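Local coordinates for protein VIN1 (PDB 6BFI) that binds actin filaments and may play a role in cell-cell adhesion, as a sponge member of the vinculin/alpha-catenin family, at residues A[295-305]-A[357-368]; A[654-662]-A[671-682]. All coordinates share one frame; numbering follows the deposited sequence.

Contact 1. Residues A[295-305]-A[357-368]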
loop_
_atom_site.group_PDB
_atom_site.type_symbol
_atom_site.label_atom_id
_atom_site.label_comp_id
_atom_site.label_asym_id
_atom_site.label_seq_id
_atom_site.Cartn_x
_atom_site.Cartn_y
_atom_site.Cartn_z
ATOM N N VAL A 295 16.765 20.395 7.431
ATOM C CA VAL A 295 15.938 21.595 7.315
ATOM C C VAL A 295 15.983 22.137 5.894
ATOM O O VAL A 295 14.955 22.538 5.332
ATOM C CB VAL A 295 16.388 22.655 8.340
ATOM C CG1 VAL A 295 15.656 23.966 8.105
ATOM C CG2 VAL A 295 16.155 22.160 9.757
ATOM N N ARG A 296 17.172 22.151 5.284
ATOM C CA ARG A 296 17.289 22.638 3.914
ATOM C C ARG A 296 16.538 21.736 2.941
ATOM O O ARG A 296 15.946 22.221 1.968
ATOM C CB ARG A 296 18.762 22.764 3.524
ATOM C CG ARG A 296 19.459 23.942 4.199
ATOM C CD ARG A 296 20.873 24.161 3.682
ATOM N NE ARG A 296 21.346 25.511 3.982
ATOM C CZ ARG A 296 21.964 25.859 5.107
ATOM N NH1 ARG A 296 22.193 24.954 6.050
ATOM N NH2 ARG A 296 22.355 27.113 5.291
ATOM N N LYS A 297 16.537 20.423 3.193
ATOM C CA LYS A 297 15.711 19.531 2.383
ATOM C C LYS A 297 14.230 19.868 2.533
ATOM O O LYS A 297 13.475 19.833 1.552
ATOM C CB LYS A 297 15.968 18.072 2.761
ATOM C CG LYS A 297 17.388 17.599 2.510
ATOM C CD LYS A 297 17.480 16.084 2.595
ATOM C CE LYS A 297 18.925 15.617 2.643
ATOM N NZ LYS A 297 19.734 16.155 1.515
ATOM N N CYS A 298 13.798 20.201 3.752
ATOM C CA CYS A 298 12.404 20.588 3.952
ATOM C C CYS A 298 12.079 21.879 3.210
ATOM O O CYS A 298 10.975 22.035 2.673
ATOM C CB CYS A 298 12.109 20.731 5.443
ATOM S SG CYS A 298 12.201 19.173 6.351
ATOM N N ILE A 299 13.028 22.817 3.166
ATOM C CA ILE A 299 12.831 24.034 2.384
ATOM C C ILE A 299 12.698 23.695 0.903
ATOM O O ILE A 299 11.850 24.256 0.195
ATOM C CB ILE A 299 13.980 25.025 2.643
ATOM C CG1 ILE A 299 13.994 25.451 4.114
ATOM C CG2 ILE A 299 13.859 26.239 1.735
ATOM C CD1 ILE A 299 15.144 26.372 4.475
ATOM N N SER A 300 13.528 22.765 0.416
ATOM C CA SER A 300 13.429 22.345 -0.980
ATOM C C SER A 300 12.071 21.725 -1.277
ATOM O O SER A 300 11.503 21.949 -2.353
ATOM C CB SER A 300 14.549 21.362 -1.318
ATOM O OG SER A 300 15.766 22.040 -1.570
ATOM N N GLU A 301 11.535 20.937 -0.342
ATOM C CA GLU A 301 10.198 20.385 -0.536
ATOM C C GLU A 301 9.148 21.489 -0.554
ATOM O O GLU A 301 8.206 21.451 -1.357
ATOM C CB GLU A 301 9.890 19.355 0.553
ATOM C CG GLU A 301 8.438 18.892 0.609
ATOM C CD GLU A 301 8.041 17.984 -0.550
ATOM O OE1 GLU A 301 8.878 17.721 -1.441
ATOM O OE2 GLU A 301 6.880 17.524 -0.565
ATOM N N GLY A 302 9.304 22.491 0.314
ATOM C CA GLY A 302 8.375 23.610 0.311
ATOM C C GLY A 302 8.360 24.355 -1.010
ATOM O O GLY A 302 7.294 24.698 -1.529
ATOM N N ARG A 303 9.542 24.613 -1.578
ATOM C CA ARG A 303 9.599 25.307 -2.861
ATOM C C ARG A 303 9.100 24.423 -3.998
ATOM O O ARG A 303 8.480 24.924 -4.947
ATOM C CB ARG A 303 11.024 25.792 -3.129
ATOM C CG ARG A 303 11.539 26.752 -2.066
ATOM C CD ARG A 303 12.966 27.205 -2.326
ATOM N NE ARG A 303 13.440 28.082 -1.258
ATOM C CZ ARG A 303 14.674 28.572 -1.176
ATOM N NH1 ARG A 303 15.574 28.275 -2.103
ATOM N NH2 ARG A 303 15.008 29.362 -0.164
ATOM N N ARG A 304 9.357 23.115 -3.917
ATOM C CA ARG A 304 8.829 22.189 -4.913
ATOM C C ARG A 304 7.308 22.226 -4.939
ATOM O O ARG A 304 6.699 22.269 -6.014
ATOM C CB ARG A 304 9.320 20.769 -4.630
ATOM C CG ARG A 304 9.019 19.776 -5.741
ATOM C CD ARG A 304 9.129 18.337 -5.255
ATOM N NE ARG A 304 7.870 17.850 -4.696
ATOM C CZ ARG A 304 6.938 17.213 -5.399
ATOM N NH1 ARG A 304 7.123 16.981 -6.693
ATOM N NH2 ARG A 304 5.820 16.806 -4.811
ATOM N N VAL A 305 6.677 22.210 -3.763
ATOM C CA VAL A 305 5.223 22.332 -3.715
ATOM C C VAL A 305 4.784 23.722 -4.163
ATOM O O VAL A 305 3.725 23.877 -4.786
ATOM C CB VAL A 305 4.707 21.997 -2.304
ATOM C CG1 VAL A 305 3.201 22.190 -2.219
ATOM C CG2 VAL A 305 5.083 20.569 -1.931
ATOM N N LEU A 357 9.126 25.748 10.747
ATOM C CA LEU A 357 9.093 24.529 9.948
ATOM C C LEU A 357 7.736 23.845 10.059
ATOM O O LEU A 357 7.215 23.314 9.068
ATOM C CB LEU A 357 10.219 23.592 10.381
ATOM C CG LEU A 357 10.669 22.542 9.367
ATOM C CD1 LEU A 357 10.821 23.169 7.991
ATOM C CD2 LEU A 357 11.976 21.919 9.814
ATOM N N GLN A 358 7.141 23.860 11.257
ATOM C CA GLN A 358 5.770 23.379 11.396
ATOM C C GLN A 358 4.803 24.200 10.551
ATOM O O GLN A 358 3.908 23.643 9.902
ATOM C CB GLN A 358 5.345 23.407 12.862
ATOM C CG GLN A 358 5.549 22.101 13.593
ATOM C CD GLN A 358 4.740 22.025 14.869
ATOM O OE1 GLN A 358 4.383 23.049 15.454
ATOM N NE2 GLN A 358 4.436 20.808 15.306
ATOM N N GLU A 359 4.963 25.526 10.548
ATOM C CA GLU A 359 4.070 26.368 9.754
ATOM C C GLU A 359 4.262 26.128 8.260
ATOM O O GLU A 359 3.295 26.173 7.490
ATOM C CB GLU A 359 4.289 27.840 10.103
ATOM C CG GLU A 359 3.833 28.203 11.507
ATOM C CD GLU A 359 4.179 29.632 11.898
ATOM O OE1 GLU A 359 4.650 30.400 11.032
ATOM O OE2 GLU A 359 3.979 29.985 13.079
ATOM N N LEU A 360 5.501 25.869 7.834
ATOM C CA LEU A 360 5.737 25.524 6.436
ATOM C C LEU A 360 5.052 24.212 6.075
ATOM O O LEU A 360 4.428 24.100 5.010
ATOM C CB LEU A 360 7.238 25.442 6.155
ATOM C CG LEU A 360 7.633 24.962 4.756
ATOM C CD1 LEU A 360 7.016 25.848 3.680
ATOM C CD2 LEU A 360 9.143 24.917 4.607
ATOM N N GLU A 361 5.153 23.208 6.952
ATOM C CA GLU A 361 4.437 21.956 6.726
ATOM C C GLU A 361 2.936 22.196 6.600
ATOM O O GLU A 361 2.281 21.657 5.693
ATOM C CB GLU A 361 4.735 20.979 7.864
ATOM C CG GLU A 361 4.000 19.655 7.777
ATOM C CD GLU A 361 4.320 18.733 8.942
ATOM O OE1 GLU A 361 5.148 19.114 9.796
ATOM O OE2 GLU A 361 3.744 17.626 9.001
ATOM N N GLN A 362 2.378 23.022 7.487
ATOM C CA GLN A 362 0.942 23.284 7.447
ATOM C C GLN A 362 0.544 23.986 6.155
ATOM O O GLN A 362 -0.506 23.683 5.576
ATOM C CB GLN A 362 0.519 24.111 8.660
ATOM C CG GLN A 362 -0.991 24.252 8.809
ATOM C CD GLN A 362 -1.690 22.910 8.963
ATOM O OE1 GLN A 362 -1.134 21.967 9.524
ATOM N NE2 GLN A 362 -2.915 22.819 8.459
ATOM N N GLU A 363 1.370 24.925 5.684
ATOM C CA GLU A 363 1.051 25.608 4.434
ATOM C C GLU A 363 1.193 24.677 3.236
ATOM O O GLU A 363 0.500 24.859 2.228
ATOM C CB GLU A 363 1.938 26.841 4.263
ATOM C CG GLU A 363 1.169 28.138 4.010
ATOM C CD GLU A 363 0.289 28.548 5.182
ATOM O OE1 GLU A 363 -0.822 27.995 5.328
ATOM O OE2 GLU A 363 0.711 29.427 5.964
ATOM N N ILE A 364 2.084 23.686 3.318
ATOM C CA ILE A 364 2.157 22.669 2.272
ATOM C C ILE A 364 0.858 21.873 2.228
ATOM O O ILE A 364 0.279 21.646 1.154
ATOM C CB ILE A 364 3.376 21.758 2.495
ATOM C CG1 ILE A 364 4.664 22.512 2.164
ATOM C CG2 ILE A 364 3.260 20.493 1.663
ATOM C CD1 ILE A 364 5.919 21.691 2.368
ATOM N N ARG A 365 0.371 21.452 3.399
ATOM C CA ARG A 365 -0.922 20.774 3.446
ATOM C C ARG A 365 -2.032 21.658 2.888
ATOM O O ARG A 365 -2.915 21.178 2.163
ATOM C CB ARG A 365 -1.240 20.348 4.879
ATOM C CG ARG A 365 -0.378 19.207 5.381
ATOM C CD ARG A 365 -1.039 18.489 6.541
ATOM N NE ARG A 365 -1.010 19.283 7.764
ATOM C CZ ARG A 365 -0.044 19.209 8.674
ATOM N NH1 ARG A 365 0.972 18.374 8.496
ATOM N NH2 ARG A 365 -0.094 19.966 9.761
ATOM N N LYS A 366 -1.999 22.955 3.205
ATOM C CA LYS A 366 -3.022 23.864 2.694
ATOM C C LYS A 366 -2.938 23.988 1.177
ATOM O O LYS A 366 -3.969 24.077 0.498
ATOM C CB LYS A 366 -2.884 25.233 3.361
ATOM C CG LYS A 366 -4.089 26.144 3.166
ATOM C CD LYS A 366 -4.124 27.247 4.220
ATOM C CE LYS A 366 -5.491 27.916 4.280
ATOM N NZ LYS A 366 -5.628 28.827 5.455
ATOM N N ALA A 367 -1.723 23.984 0.626
ATOM C CA ALA A 367 -1.570 24.078 -0.822
ATOM C C ALA A 367 -2.112 22.833 -1.511
ATOM O O ALA A 367 -2.787 22.935 -2.545
ATOM C CB ALA A 367 -0.103 24.301 -1.184
ATOM N N LEU A 368 -1.836 21.651 -0.953
ATOM C CA LEU A 368 -2.390 20.433 -1.539
ATOM C C LEU A 368 -3.912 20.421 -1.454
ATOM O O LEU A 368 -4.596 20.069 -2.426
ATOM C CB LEU A 368 -1.800 19.198 -0.858
ATOM C CG LEU A 368 -0.576 18.592 -1.548
ATOM C CD1 LEU A 368 0.561 19.601 -1.627
ATOM C CD2 LEU A 368 -0.133 17.322 -0.835
#
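I364 reaches over G302, its CD1 lying 3.7 Å from G302 CA. With CG1 turned beside its own backbone N (chi1 -72°) and the chain then extended, CD1 is carried across to the partner helix, while the CG2 branch meets V305 CG2 at 4.0 Å. Glycine suits this place because a beta carbon on it would probably crowd L360 CD1; here the CA atoms of G302 and I364 come within 6.6 Å. Toward one end, the two methyls of L357 divide their work: CD1 packs on C298 CB at 3.8 Å and CD2 reaches V295 CG2. L360 lays CD2 against the C298 carbonyl oxygen. At the other end, V305 points CG1 at L368 CD1, 3.7 Å away, with A367 CB beside it; a small alanine leaves room for the branched valine. E301 adds only its aliphatic CG, near I364 CD1, and its carboxylate bonds to S427 and, weakly, to R304. No hydrogen bond spans the two segments; they meet mainly through apolar contact. F275 and A278 of helix 268-283 also touch this seam. Two nearly parallel helices crossing at 24° with a buried aliphatic seam are characteristic of the helical bundles of the vinculin family.

Contact 2. Residues A[654-662]-A[671-682]; sequences AEEMLRAPL and HHAAASVFREAD
The R659-D682 salt bridge runs through R659 NH2, which donates to D682 OD1 at 3.0 Å, while NH1 bonds weakly to OD2. The two flat groups are turned 64° apart, and OD1 is approached from above the carboxylate plane. R659 NE donates to E655 OE1 at 3.2 Å, on the syn side, 26° out of the carboxylate plane. Arginine suits a place between two acids because its separate N-H groups can serve both. Each acid has a second partner, E655 OE2 pairing with R700 and D682 OD1 with K696. F678, with CG anti to its backbone N (chi1 180°), brings CZ over one guanidinium face and its edge to E655 OE2. L658 CB makes a CH-pi contact over a face of the F678 ring, 4.2 Å from its centroid. An alanine in place of F678 would probably leave L658 CB without that ring face and open a gap beside the R659 guanidinium. L658 is a knob among H671, A674, A675 and F678, its CD2 over the H671 ring. L662 CD2 rests on A675 CB, and H672 NE2 bonds to the P663 carbonyl. Segment 654-659 thus lies at right angles to 671-682, whose helix also packs against helices 690-710 and 786-817.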
loop_
_atom_site.group_PDB
_atom_site.type_symbol
_atom_site.label_atom_id
_atom_site.label_comp_id
_atom_site.label_asym_id
_atom_site.label_seq_id
_atom_site.Cartn_x
_atom_site.Cartn_y
_atom_site.Cartn_z
ATOM N N ALA A 654 24.077 -8.417 24.160
ATOM C CA ALA A 654 23.446 -7.814 22.990
ATOM C C ALA A 654 23.305 -6.304 23.141
ATOM O O ALA A 654 23.400 -5.573 22.147
ATOM C CB ALA A 654 22.085 -8.459 22.738
ATOM N N GLU A 655 23.075 -5.818 24.364
ATOM C CA GLU A 655 23.050 -4.378 24.601
ATOM C C GLU A 655 24.410 -3.757 24.315
ATOM O O GLU A 655 24.507 -2.727 23.635
ATOM C CB GLU A 655 22.625 -4.090 26.043
ATOM C CG GLU A 655 21.124 -4.067 26.268
ATOM C CD GLU A 655 20.513 -2.709 25.984
ATOM O OE1 GLU A 655 21.162 -1.685 26.286
ATOM O OE2 GLU A 655 19.383 -2.664 25.453
ATOM N N GLU A 656 25.477 -4.374 24.833
ATOM C CA GLU A 656 26.816 -3.860 24.569
ATOM C C GLU A 656 27.137 -3.890 23.080
ATOM O O GLU A 656 27.803 -2.985 22.564
ATOM C CB GLU A 656 27.856 -4.654 25.356
ATOM C CG GLU A 656 27.827 -4.392 26.850
ATOM C CD GLU A 656 29.077 -4.890 27.544
ATOM O OE1 GLU A 656 30.005 -5.340 26.839
ATOM O OE2 GLU A 656 29.133 -4.830 28.791
ATOM N N MET A 657 26.670 -4.920 22.370
ATOM C CA MET A 657 26.896 -4.984 20.930
ATOM C C MET A 657 26.155 -3.866 20.207
ATOM O O MET A 657 26.721 -3.194 19.337
ATOM C CB MET A 657 26.468 -6.346 20.381
ATOM C CG MET A 657 27.381 -7.499 20.753
ATOM S SD MET A 657 27.080 -8.947 19.721
ATOM C CE MET A 657 25.303 -9.105 19.856
ATOM N N LEU A 658 24.885 -3.651 20.554
ATOM C CA LEU A 658 24.069 -2.672 19.847
ATOM C C LEU A 658 24.403 -1.236 20.222
ATOM O O LEU A 658 24.011 -0.316 19.497
ATOM C CB LEU A 658 22.585 -2.944 20.099
ATOM C CG LEU A 658 22.036 -4.180 19.382
ATOM C CD1 LEU A 658 20.546 -4.342 19.640
ATOM C CD2 LEU A 658 22.321 -4.101 17.890
ATOM N N ARG A 659 25.107 -1.017 21.333
ATOM C CA ARG A 659 25.572 0.318 21.680
ATOM C C ARG A 659 27.037 0.544 21.333
ATOM O O ARG A 659 27.501 1.687 21.386
ATOM C CB ARG A 659 25.335 0.592 23.169
ATOM C CG ARG A 659 23.861 0.562 23.535
ATOM C CD ARG A 659 23.591 1.088 24.927
ATOM N NE ARG A 659 22.159 1.121 25.205
ATOM C CZ ARG A 659 21.352 2.115 24.846
ATOM N NH1 ARG A 659 21.836 3.164 24.194
ATOM N NH2 ARG A 659 20.060 2.059 25.140
ATOM N N ALA A 660 27.767 -0.510 20.983
ATOM C CA ALA A 660 29.108 -0.380 20.440
ATOM C C ALA A 660 29.020 0.058 18.984
ATOM O O ALA A 660 27.952 0.006 18.372
ATOM C CB ALA A 660 29.852 -1.707 20.574
ATOM N N PRO A 661 30.129 0.519 18.403
ATOM C CA PRO A 661 30.112 0.882 16.981
ATOM C C PRO A 661 29.663 -0.277 16.104
ATOM O O PRO A 661 29.808 -1.451 16.455
ATOM C CB PRO A 661 31.567 1.269 16.700
ATOM C CG PRO A 661 32.060 1.775 18.011
ATOM C CD PRO A 661 31.383 0.935 19.058
ATOM N N LEU A 662 29.104 0.074 14.949
ATOM C CA LEU A 662 28.531 -0.922 14.059
ATOM C C LEU A 662 29.619 -1.838 13.505
ATOM O O LEU A 662 30.737 -1.388 13.234
ATOM C CB LEU A 662 27.793 -0.243 12.906
ATOM C CG LEU A 662 26.395 0.298 13.201
ATOM C CD1 LEU A 662 25.920 1.190 12.069
ATOM C CD2 LEU A 662 25.432 -0.858 13.414
ATOM N N HIS A 671 22.865 -7.863 12.017
ATOM C CA HIS A 671 23.189 -6.950 13.106
ATOM C C HIS A 671 22.857 -5.512 12.735
ATOM O O HIS A 671 22.397 -4.739 13.580
ATOM C CB HIS A 671 24.667 -7.077 13.478
ATOM C CG HIS A 671 25.050 -6.315 14.708
ATOM N ND1 HIS A 671 25.122 -4.939 14.740
ATOM C CD2 HIS A 671 25.388 -6.738 15.948
ATOM C CE1 HIS A 671 25.486 -4.548 15.949
ATOM N NE2 HIS A 671 25.653 -5.620 16.701
ATOM N N HIS A 672 23.084 -5.131 11.477
ATOM C CA HIS A 672 22.735 -3.781 11.049
ATOM C C HIS A 672 21.230 -3.551 11.107
ATOM O O HIS A 672 20.778 -2.502 11.583
ATOM C CB HIS A 672 23.265 -3.522 9.640
ATOM C CG HIS A 672 24.714 -3.151 9.599
ATOM N ND1 HIS A 672 25.146 -1.865 9.355
ATOM C CD2 HIS A 672 25.832 -3.894 9.776
ATOM C CE1 HIS A 672 26.466 -1.833 9.378
ATOM N NE2 HIS A 672 26.907 -3.051 9.633
ATOM N N ALA A 673 20.434 -4.517 10.636
ATOM C CA ALA A 673 18.981 -4.362 10.699
ATOM C C ALA A 673 18.502 -4.278 12.146
ATOM O O ALA A 673 17.681 -3.417 12.501
ATOM C CB ALA A 673 18.297 -5.517 9.967
ATOM N N ALA A 674 19.019 -5.165 13.000
ATOM C CA ALA A 674 18.691 -5.111 14.420
ATOM C C ALA A 674 19.116 -3.790 15.048
ATOM O O ALA A 674 18.462 -3.310 15.981
ATOM C CB ALA A 674 19.337 -6.286 15.156
ATOM N N ALA A 675 20.200 -3.188 14.555
ATOM C CA ALA A 675 20.645 -1.897 15.068
ATOM C C ALA A 675 19.745 -0.761 14.612
ATOM O O ALA A 675 19.531 0.190 15.371
ATOM C CB ALA A 675 22.085 -1.624 14.632
ATOM N N SER A 676 19.205 -0.840 13.393
ATOM C CA SER A 676 18.229 0.158 12.967
ATOM C C SER A 676 16.960 0.067 13.801
ATOM O O SER A 676 16.374 1.094 14.162
ATOM C CB SER A 676 17.908 -0.012 11.482
ATOM O OG SER A 676 17.201 -1.217 11.248
ATOM N N VAL A 677 16.521 -1.151 14.124
ATOM C CA VAL A 677 15.335 -1.294 14.968
ATOM C C VAL A 677 15.616 -0.783 16.377
ATOM O O VAL A 677 14.854 0.026 16.929
ATOM C CB VAL A 677 14.859 -2.757 14.983
ATOM C CG1 VAL A 677 13.876 -2.976 16.108
ATOM C CG2 VAL A 677 14.228 -3.108 13.656
ATOM N N PHE A 678 16.713 -1.253 16.981
ATOM C CA PHE A 678 17.075 -0.819 18.326
ATOM C C PHE A 678 17.212 0.695 18.399
ATOM O O PHE A 678 16.821 1.315 19.394
ATOM C CB PHE A 678 18.376 -1.496 18.761
ATOM C CG PHE A 678 18.839 -1.102 20.136
ATOM C CD1 PHE A 678 18.376 -1.774 21.255
ATOM C CD2 PHE A 678 19.740 -0.064 20.309
ATOM C CE1 PHE A 678 18.799 -1.412 22.522
ATOM C CE2 PHE A 678 20.165 0.300 21.571
ATOM C CZ PHE A 678 19.694 -0.377 22.679
ATOM N N ARG A 679 17.761 1.309 17.351
ATOM C CA ARG A 679 17.917 2.757 17.347
ATOM C C ARG A 679 16.584 3.462 17.151
ATOM O O ARG A 679 16.375 4.549 17.699
ATOM C CB ARG A 679 18.905 3.168 16.260
ATOM C CG ARG A 679 19.492 4.547 16.450
ATOM C CD ARG A 679 20.808 4.680 15.706
ATOM N NE ARG A 679 21.797 3.695 16.145
ATOM C CZ ARG A 679 22.128 2.606 15.455
ATOM N NH1 ARG A 679 21.551 2.360 14.286
ATOM N NH2 ARG A 679 23.035 1.763 15.932
ATOM N N GLU A 680 15.672 2.866 16.377
ATOM C CA GLU A 680 14.341 3.447 16.240
ATOM C C GLU A 680 13.604 3.448 17.573
ATOM O O GLU A 680 12.963 4.441 17.938
ATOM C CB GLU A 680 13.537 2.688 15.182
ATOM C CG GLU A 680 12.123 3.213 14.971
ATOM C CD GLU A 680 12.099 4.588 14.333
ATOM O OE1 GLU A 680 13.064 4.932 13.618
ATOM O OE2 GLU A 680 11.113 5.327 14.549
ATOM N N ALA A 681 13.691 2.348 18.320
ATOM C CA ALA A 681 13.000 2.263 19.601
ATOM C C ALA A 681 13.753 2.944 20.738
ATOM O O ALA A 681 13.149 3.205 21.785
ATOM C CB ALA A 681 12.745 0.798 19.962
ATOM N N ASP A 682 15.039 3.254 20.559
ATOM C CA ASP A 682 15.849 3.759 21.663
ATOM C C ASP A 682 15.545 5.214 21.990
ATOM O O ASP A 682 15.754 5.643 23.130
ATOM C CB ASP A 682 17.337 3.595 21.345
ATOM C CG ASP A 682 18.226 3.848 22.551
ATOM O OD1 ASP A 682 17.812 3.507 23.680
ATOM O OD2 ASP A 682 19.338 4.388 22.371
#

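How the contacts relate
Along the chain from the N terminus, contact 1 comes first: helix 289-306 supplies one side, helix 312-338 runs out and the chain returns in helix 344-375, closing a largely helical excursion of 51 residues between the segments. Nearly three hundred residues later, contact 2 closes a much shorter one, with eight residues between its segments, the last two already in helix 669-682. The two are in series, neither nested nor crossed. The centres of contact 1 and contact 2 are about 32 Å apart, and the nearest atoms of contact 1 and contact 2 about 15 Å apart, so they do not touch. Contact 1 joins near-parallel helices, whereas contact 2 sets a short helix across helix 669-682.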